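Local coordinates for protein KLLA0E08119p (Kluyveromyces lactis, PDB 3VA7) that probably uses ATP and biotin to carboxylate urea with hydrogencarbonate, and holds the urea carboxylase part of a bifunctional urea-degrading enzyme, at residues 930-935 / 978-983; 248-253 / 286-291; 595-600 / 635-640. One frame throughout, in Å; residues are numbered along the deposited sequence.

Interaction 1. Residues 930-935 / 978-983; sequences LPMAFE and MLYSAK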
loop_
_atom_site.group_PDB
_atom_site.type_symbol
_atom_site.label_atom_id
_atom_site.label_comp_id
_atom_site.label_asym_id
_atom_site.label_seq_id
_atom_site.Cartn_x
_atom_site.Cartn_y
_atom_site.Cartn_z
ATOM N N LEU A 930 -3.169 -23.953 -1.399
ATOM C CA LEU A 930 -3.844 -22.723 -1.037
ATOM C C LEU A 930 -5.349 -22.924 -0.813
ATOM O O LEU A 930 -6.027 -23.541 -1.664
ATOM C CB LEU A 930 -3.614 -21.697 -2.167
ATOM C CG LEU A 930 -2.178 -21.193 -2.458
ATOM C CD1 LEU A 930 -2.221 -20.099 -3.461
ATOM C CD2 LEU A 930 -1.522 -20.671 -1.172
ATOM N N PRO A 931 -5.895 -22.384 0.297
ATOM C CA PRO A 931 -7.311 -22.560 0.590
ATOM C C PRO A 931 -8.159 -21.800 -0.399
ATOM O O PRO A 931 -7.857 -20.659 -0.701
ATOM C CB PRO A 931 -7.474 -21.902 1.964
ATOM C CG PRO A 931 -6.351 -20.950 2.047
ATOM C CD PRO A 931 -5.242 -21.490 1.271
ATOM N N MET A 932 -9.246 -22.392 -0.873
ATOM C CA MET A 932 -10.157 -21.636 -1.752
ATOM C C MET A 932 -11.638 -21.906 -1.416
ATOM O O MET A 932 -12.111 -23.073 -1.315
ATOM C CB MET A 932 -9.827 -21.940 -3.218
ATOM C CG MET A 932 -10.667 -21.197 -4.220
ATOM S SD MET A 932 -11.175 -22.308 -5.584
ATOM C CE MET A 932 -12.713 -22.800 -4.921
ATOM N N ALA A 933 -12.362 -20.821 -1.226
ATOM C CA ALA A 933 -13.824 -20.858 -1.211
ATOM C C ALA A 933 -14.471 -20.916 -2.625
ATOM O O ALA A 933 -14.341 -19.997 -3.436
ATOM C CB ALA A 933 -14.357 -19.719 -0.405
ATOM N N PHE A 934 -15.147 -22.022 -2.931
ATOM C CA PHE A 934 -15.972 -22.104 -4.151
ATOM C C PHE A 934 -17.168 -21.117 -4.244
ATOM O O PHE A 934 -18.100 -21.154 -3.445
ATOM C CB PHE A 934 -16.416 -23.540 -4.361
ATOM C CG PHE A 934 -16.908 -23.817 -5.750
ATOM C CD1 PHE A 934 -16.015 -23.795 -6.843
ATOM C CD2 PHE A 934 -18.260 -24.062 -5.989
ATOM C CE1 PHE A 934 -16.453 -24.045 -8.163
ATOM C CE2 PHE A 934 -18.707 -24.307 -7.303
ATOM C CZ PHE A 934 -17.805 -24.287 -8.388
ATOM N N GLU A 935 -17.125 -20.206 -5.210
ATOM C CA GLU A 935 -18.296 -19.359 -5.533
ATOM C C GLU A 935 -18.839 -18.658 -4.316
ATOM O O GLU A 935 -20.025 -18.736 -4.052
ATOM C CB GLU A 935 -19.441 -20.156 -6.191
ATOM C CG GLU A 935 -19.256 -20.276 -7.630
ATOM C CD GLU A 935 -20.458 -20.785 -8.391
ATOM O OE1 GLU A 935 -20.689 -20.291 -9.489
ATOM O OE2 GLU A 935 -21.161 -21.696 -7.935
ATOM N N MET A 978 -12.440 -30.292 -10.394
ATOM C CA MET A 978 -11.138 -30.130 -10.986
ATOM C C MET A 978 -10.372 -29.039 -10.291
ATOM O O MET A 978 -9.182 -29.223 -10.022
ATOM C CB MET A 978 -11.123 -30.020 -12.494
ATOM C CG MET A 978 -11.263 -28.701 -13.011
ATOM S SD MET A 978 -9.775 -27.678 -13.030
ATOM C CE MET A 978 -10.473 -26.393 -14.054
ATOM N N LEU A 979 -11.040 -27.962 -9.898
ATOM C CA LEU A 979 -10.339 -26.952 -9.145
ATOM C C LEU A 979 -9.655 -27.488 -7.894
ATOM O O LEU A 979 -8.601 -26.965 -7.458
ATOM C CB LEU A 979 -11.274 -25.828 -8.789
ATOM C CG LEU A 979 -11.739 -25.082 -10.034
ATOM C CD1 LEU A 979 -13.029 -24.431 -9.715
ATOM C CD2 LEU A 979 -10.657 -24.056 -10.396
ATOM N N TYR A 980 -10.212 -28.553 -7.323
ATOM C CA TYR A 980 -9.629 -29.115 -6.100
ATOM C C TYR A 980 -8.802 -30.375 -6.373
ATOM O O TYR A 980 -8.374 -31.043 -5.444
ATOM C CB TYR A 980 -10.728 -29.434 -5.069
ATOM C CG TYR A 980 -11.433 -28.231 -4.509
ATOM C CD1 TYR A 980 -10.722 -27.264 -3.822
ATOM C CD2 TYR A 980 -12.806 -28.066 -4.653
ATOM C CE1 TYR A 980 -11.341 -26.188 -3.271
ATOM C CE2 TYR A 980 -13.438 -26.979 -4.096
ATOM C CZ TYR A 980 -12.701 -26.024 -3.388
ATOM O OH TYR A 980 -13.280 -24.872 -2.805
ATOM N N SER A 981 -8.603 -30.739 -7.631
ATOM C CA SER A 981 -7.650 -31.846 -7.876
ATOM C C SER A 981 -6.528 -31.541 -8.896
ATOM O O SER A 981 -5.610 -32.306 -9.042
ATOM C CB SER A 981 -8.390 -33.165 -8.211
ATOM O OG SER A 981 -9.290 -32.958 -9.247
ATOM N N ALA A 982 -6.638 -30.421 -9.591
ATOM C CA ALA A 982 -5.702 -30.058 -10.638
ATOM C C ALA A 982 -4.366 -29.603 -10.010
ATOM O O ALA A 982 -4.302 -29.222 -8.835
ATOM C CB ALA A 982 -6.299 -28.975 -11.548
ATOM N N LYS A 983 -3.296 -29.756 -10.780
ATOM C CA LYS A 983 -1.995 -29.256 -10.373
ATOM C C LYS A 983 -1.647 -28.153 -11.368
ATOM O O LYS A 983 -1.407 -28.412 -12.567
ATOM C CB LYS A 983 -1.003 -30.378 -10.348
ATOM C CG LYS A 983 -0.877 -31.087 -9.020
ATOM C CD LYS A 983 0.009 -32.293 -9.244
ATOM C CE LYS A 983 -0.162 -33.351 -8.187
ATOM N NZ LYS A 983 0.402 -34.610 -8.749
#
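Y980 reaches across to the strand with its ring on edge toward the backbone, so that the carbonyl oxygen of M932 lies in the plane of the ring, beyond its hydroxyl end. The hydroxyl donates a hydrogen bond to that oxygen, Y980 OH to M932 O 2.6 Å. The bond does not follow a lone pair: the C=O...OH angle is 139° and the hydroxyl stands 41° out of the carbonyl plane. The tyrosine gets there because its CG sits anti to the carbonyl carbon (chi1 -67°), which swings the ring off the end of the helix and carries its hydroxyl to the strand.

The side chain of M932 crosses that of Y980 at about a right angle. Bent at chi2 and chi3, it brings CE obliquely to the ring, 3.6 Å from CZ of Y980. The sulfur takes part in a Met-aromatic contact, with SD of M932 5.2 Å from the centroid of the Y980 ring and obliquely off the ring normal.

Helix 972-979 here packs against the end of strand 922-934, in the part of the carboxyltransferase domain that holds subdomains C and D, and Y980 is the residue at which the chain leaves helical geometry. M978 O accepts from both S981 N and A982 N as the helix ends.

Two residues along the strand from M932, F934 meets L979, the residue before Y980. Methyl CD1 of L979 comes in at the edge of the phenyl ring, near its plane, 3.8 Å from CE1 of F934, and the two side chains are also about perpendicular. M932 CE lies in plane at the edge of the same ring, while E935 CG covers part of one face. V961, R972 and K976 also touch F934.

Interaction 2. Residues 248-253 / 286-291; sequences KAIAIG and ASERLG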
loop_
_atom_site.group_PDB
_atom_site.type_symbol
_atom_site.label_atom_id
_atom_site.label_comp_id
_atom_site.label_asym_id
_atom_site.label_seq_id
_atom_site.Cartn_x
_atom_site.Cartn_y
_atom_site.Cartn_z
ATOM N N LYS A 248 10.773 -0.684 54.612
ATOM C CA LYS A 248 11.991 -0.206 53.914
ATOM C C LYS A 248 11.655 0.436 52.581
ATOM O O LYS A 248 10.787 -0.059 51.837
ATOM C CB LYS A 248 13.031 -1.310 53.736
ATOM C CG LYS A 248 14.176 -1.251 54.771
ATOM C CD LYS A 248 14.217 -2.655 55.411
ATOM C CE LYS A 248 15.584 -3.110 55.939
ATOM N NZ LYS A 248 15.733 -4.598 55.690
ATOM N N ALA A 249 12.326 1.554 52.292
ATOM C CA ALA A 249 12.082 2.271 51.040
ATOM C C ALA A 249 13.395 2.838 50.543
ATOM O O ALA A 249 14.254 3.158 51.348
ATOM C CB ALA A 249 11.001 3.383 51.225
ATOM N N ILE A 250 13.564 2.967 49.229
ATOM C CA ILE A 250 14.846 3.458 48.672
ATOM C C ILE A 250 14.622 4.382 47.473
ATOM O O ILE A 250 13.709 4.138 46.661
ATOM C CB ILE A 250 15.788 2.288 48.368
ATOM C CG1 ILE A 250 17.058 2.754 47.687
ATOM C CG2 ILE A 250 15.084 1.239 47.494
ATOM C CD1 ILE A 250 18.178 1.732 47.854
ATOM N N ALA A 251 15.364 5.497 47.399
ATOM C CA ALA A 251 15.149 6.448 46.297
ATOM C C ALA A 251 16.172 6.102 45.229
ATOM O O ALA A 251 17.401 6.014 45.492
ATOM C CB ALA A 251 15.256 7.860 46.739
ATOM N N ILE A 252 15.671 5.833 44.032
ATOM C CA ILE A 252 16.519 5.251 43.012
ATOM C C ILE A 252 17.112 6.366 42.149
ATOM O O ILE A 252 18.241 6.226 41.683
ATOM C CB ILE A 252 15.750 4.121 42.249
ATOM C CG1 ILE A 252 15.433 3.000 43.265
ATOM C CG2 ILE A 252 16.513 3.614 41.043
ATOM C CD1 ILE A 252 15.471 1.556 42.745
ATOM N N GLY A 253 16.399 7.495 42.045
ATOM C CA GLY A 253 16.853 8.659 41.309
ATOM C C GLY A 253 15.693 9.599 41.005
ATOM O O GLY A 253 14.526 9.330 41.372
ATOM N N ALA A 286 12.859 12.505 51.527
ATOM C CA ALA A 286 11.425 12.743 51.789
ATOM C C ALA A 286 10.596 11.626 51.173
ATOM O O ALA A 286 9.627 11.115 51.774
ATOM C CB ALA A 286 10.984 14.093 51.249
ATOM N N SER A 287 11.017 11.225 49.978
ATOM C CA SER A 287 10.398 10.122 49.258
ATOM C C SER A 287 10.544 8.803 50.024
ATOM O O SER A 287 9.633 8.009 50.090
ATOM C CB SER A 287 10.994 10.017 47.834
ATOM O OG SER A 287 10.611 11.113 47.036
ATOM N N GLU A 288 11.691 8.576 50.627
ATOM C CA GLU A 288 11.874 7.352 51.394
ATOM C C GLU A 288 11.015 7.363 52.663
ATOM O O GLU A 288 10.576 6.301 53.116
ATOM C CB GLU A 288 13.357 7.116 51.720
ATOM C CG GLU A 288 14.295 7.210 50.521
ATOM C CD GLU A 288 15.679 6.665 50.792
ATOM O OE1 GLU A 288 16.369 6.282 49.811
ATOM O OE2 GLU A 288 16.089 6.615 51.979
ATOM N N ARG A 289 10.747 8.550 53.221
ATOM C CA ARG A 289 9.937 8.615 54.453
ATOM C C ARG A 289 8.521 8.292 54.107
ATOM O O ARG A 289 7.849 7.536 54.799
ATOM C CB ARG A 289 10.014 9.974 55.151
ATOM C CG ARG A 289 11.365 10.253 55.795
ATOM C CD ARG A 289 11.278 11.484 56.645
ATOM N NE ARG A 289 10.983 12.730 55.914
ATOM C CZ ARG A 289 11.912 13.558 55.436
ATOM N NH1 ARG A 289 13.205 13.261 55.559
ATOM N NH2 ARG A 289 11.543 14.655 54.792
ATOM N N LEU A 290 8.102 8.836 52.983
ATOM C CA LEU A 290 6.756 8.620 52.507
ATOM C C LEU A 290 6.567 7.165 52.209
ATOM O O LEU A 290 5.537 6.586 52.571
ATOM C CB LEU A 290 6.529 9.425 51.260
ATOM C CG LEU A 290 5.067 9.656 50.931
ATOM C CD1 LEU A 290 4.986 10.860 49.983
ATOM C CD2 LEU A 290 4.476 8.401 50.283
ATOM N N GLY A 291 7.558 6.556 51.563
ATOM C CA GLY A 291 7.430 5.177 51.194
ATOM C C GLY A 291 7.490 4.250 52.393
ATOM O O GLY A 291 6.770 3.237 52.429
#
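E288 sends its carboxylate from the helix to the backbone of the strand, where OE1 accepts the N-H of A251 at 2.7 Å from A251 N. The N-H...O angle is 145°, and the donor meets OE1 on its anti side, 19° out of the carboxylate plane. The glutamate chain runs extended beyond CG. Its CG passes 4.0 Å from CB of A251, and OE1 lies 3.4 Å from CA of I250.

Beside this polar link the backbones come close. CB of A249 points at the helix and rests 3.5 Å from O of E288 and 3.8 Å from C of G291, so a methyl group meets bare main chain; G291 has no side chain on this surface, consistent with the close approach of A249. The axes of strand 249-253 and helix 286-291 approach to 7.1 Å and run roughly antiparallel, at 146°.

Further out, strand 235-244 pairs with this strand through M242 and Q240, and its I239 touches both A251 and S287. R289, pointing away from the strand, bonds to the carbonyls of A155 and K156. All this belongs to the ATP-binding part of the biotin carboxylase region. With one carboxylate oxygen holding a strand N-H, the helix is tied to the sheet by a charged acceptor, which would probably make that bond stronger than a neutral one.

Interaction 3. Residues 595-600 / 635-640; sequences GIDVPE and SVSSLP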
loop_
_atom_site.group_PDB
_atom_site.type_symbol
_atom_site.label_atom_id
_atom_site.label_comp_id
_atom_site.label_asym_id
_atom_site.label_seq_id
_atom_site.Cartn_x
_atom_site.Cartn_y
_atom_site.Cartn_z
ATOM N N GLY A 595 11.342 18.541 -4.287
ATOM C CA GLY A 595 10.533 17.343 -4.394
ATOM C C GLY A 595 9.749 17.083 -3.134
ATOM O O GLY A 595 9.943 17.783 -2.154
ATOM N N ILE A 596 8.858 16.087 -3.152
ATOM C CA ILE A 596 8.032 15.765 -1.977
ATOM C C ILE A 596 8.610 14.554 -1.231
ATOM O O ILE A 596 9.099 13.619 -1.869
ATOM C CB ILE A 596 6.584 15.452 -2.382
ATOM C CG1 ILE A 596 5.936 16.638 -3.078
ATOM C CG2 ILE A 596 5.772 15.008 -1.188
ATOM C CD1 ILE A 596 5.048 16.206 -4.223
ATOM N N ASP A 597 8.538 14.569 0.110
ATOM C CA ASP A 597 9.260 13.578 0.938
ATOM C C ASP A 597 8.422 12.428 1.424
ATOM O O ASP A 597 7.706 12.501 2.444
ATOM C CB ASP A 597 10.001 14.208 2.131
ATOM C CG ASP A 597 11.131 13.294 2.668
ATOM O OD1 ASP A 597 12.141 13.034 1.937
ATOM O OD2 ASP A 597 10.994 12.837 3.827
ATOM N N VAL A 598 8.586 11.328 0.703
ATOM C CA VAL A 598 7.748 10.172 0.875
ATOM C C VAL A 598 8.655 8.960 0.691
ATOM O O VAL A 598 9.577 9.001 -0.083
ATOM C CB VAL A 598 6.559 10.312 -0.140
ATOM C CG1 VAL A 598 6.801 9.582 -1.456
ATOM C CG2 VAL A 598 5.249 10.005 0.514
ATOM N N PRO A 599 8.436 7.889 1.452
ATOM C CA PRO A 599 9.372 6.737 1.300
ATOM C C PRO A 599 9.272 6.023 -0.064
ATOM O O PRO A 599 8.191 6.005 -0.661
ATOM C CB PRO A 599 8.976 5.805 2.454
ATOM C CG PRO A 599 7.507 6.214 2.812
ATOM C CD PRO A 599 7.416 7.690 2.511
ATOM N N GLU A 600 10.385 5.474 -0.556
ATOM C CA GLU A 600 10.338 4.635 -1.735
ATOM C C GLU A 600 9.701 3.276 -1.430
ATOM O O GLU A 600 9.758 2.780 -0.292
ATOM C CB GLU A 600 11.733 4.341 -2.276
ATOM C CG GLU A 600 12.621 5.558 -2.572
ATOM C CD GLU A 600 13.956 5.139 -3.187
ATOM O OE1 GLU A 600 14.770 4.525 -2.473
ATOM O OE2 GLU A 600 14.198 5.398 -4.387
ATOM N N SER A 635 16.308 20.015 6.960
ATOM C CA SER A 635 16.062 18.588 6.609
ATOM C C SER A 635 17.204 17.581 6.766
ATOM O O SER A 635 18.400 17.837 6.499
ATOM C CB SER A 635 15.408 18.418 5.209
ATOM O OG SER A 635 14.020 18.760 5.217
ATOM N N VAL A 636 16.765 16.421 7.219
ATOM C CA VAL A 636 17.455 15.171 7.082
ATOM C C VAL A 636 16.589 14.366 6.081
ATOM O O VAL A 636 15.534 13.840 6.421
ATOM C CB VAL A 636 17.595 14.494 8.470
ATOM C CG1 VAL A 636 16.187 14.100 9.075
ATOM C CG2 VAL A 636 18.566 13.329 8.426
ATOM N N SER A 637 17.024 14.329 4.826
ATOM C CA SER A 637 16.261 13.686 3.758
ATOM C C SER A 637 17.190 12.995 2.748
ATOM O O SER A 637 18.328 13.420 2.546
ATOM C CB SER A 637 15.389 14.750 3.059
ATOM O OG SER A 637 14.983 14.383 1.752
ATOM N N SER A 638 16.696 11.944 2.105
ATOM C CA SER A 638 17.451 11.264 1.059
ATOM C C SER A 638 16.998 11.660 -0.377
ATOM O O SER A 638 17.499 11.106 -1.391
ATOM C CB SER A 638 17.363 9.749 1.267
ATOM O OG SER A 638 16.142 9.222 0.755
ATOM N N LEU A 639 16.057 12.605 -0.464
ATOM C CA LEU A 639 15.666 13.186 -1.751
ATOM C C LEU A 639 16.816 13.882 -2.494
ATOM O O LEU A 639 17.646 14.561 -1.865
ATOM C CB LEU A 639 14.551 14.185 -1.549
ATOM C CG LEU A 639 13.203 13.573 -1.343
ATOM C CD1 LEU A 639 12.259 14.677 -1.189
ATOM C CD2 LEU A 639 12.861 12.742 -2.550
ATOM N N PRO A 640 16.871 13.722 -3.841
ATOM C CA PRO A 640 17.943 14.372 -4.591
ATOM C C PRO A 640 17.728 15.901 -4.685
ATOM O O PRO A 640 16.701 16.366 -5.168
ATOM C CB PRO A 640 17.868 13.696 -5.943
ATOM C CG PRO A 640 16.470 13.354 -6.089
ATOM C CD PRO A 640 15.923 13.056 -4.738
#
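D597 and S637 supply the polar side of the contact. The serine hydroxyl donates to the carboxylate, OG of S637 to OD1 of D597 3.2 Å, and comes from above, 48° out of the carboxylate plane. Within its own loop the same OG accepts the N-H of L639, 3.0 Å from L639 N, which makes an ST turn. With OG anti to the backbone N (chi1 159°), the hydroxyl can donate to D597 and accept from L639 N.

L639 makes the van der Waals contacts. Its CD1 methyl comes to 3.4 Å from O of I596 and 4.0 Å from C of G595, so one branch lies against the main chain of the other loop. Its CG sits 3.5 Å from OD1 of D597, the two side chains meeting at a slant.

R605 binds V598 O through NE and also touches L639 and E600. The two loops lie either side of strand 626-628 in sequence, in the part of the carboxyltransferase domain that holds subdomains A and B: 595-600 follows strand 587-592 and bonds by its backbone to P528 and F628, and 635-640 leads on to strand 662-669.

The three contacts occur in series along the chain, in the order 2, 3, 1, and none touches another. Interaction 2 belongs to the biotin carboxylase region, interactions 3 and 1 to the two parts of the carboxyltransferase domain, subdomains A and B and subdomains C and D. Centres of interactions 1 and 2 are about 68 Å apart and those of 2 and 3 about 49 Å. Interactions 1 and 3 lie on opposite sides of the chain's centre, nearest atoms about 26 Å apart. The side chain of L979 is about 13 Å from the bound urea, so interaction 1 lies outside that pocket, in the carboxyltransferase domain that also receives the biotin group carried by K1202.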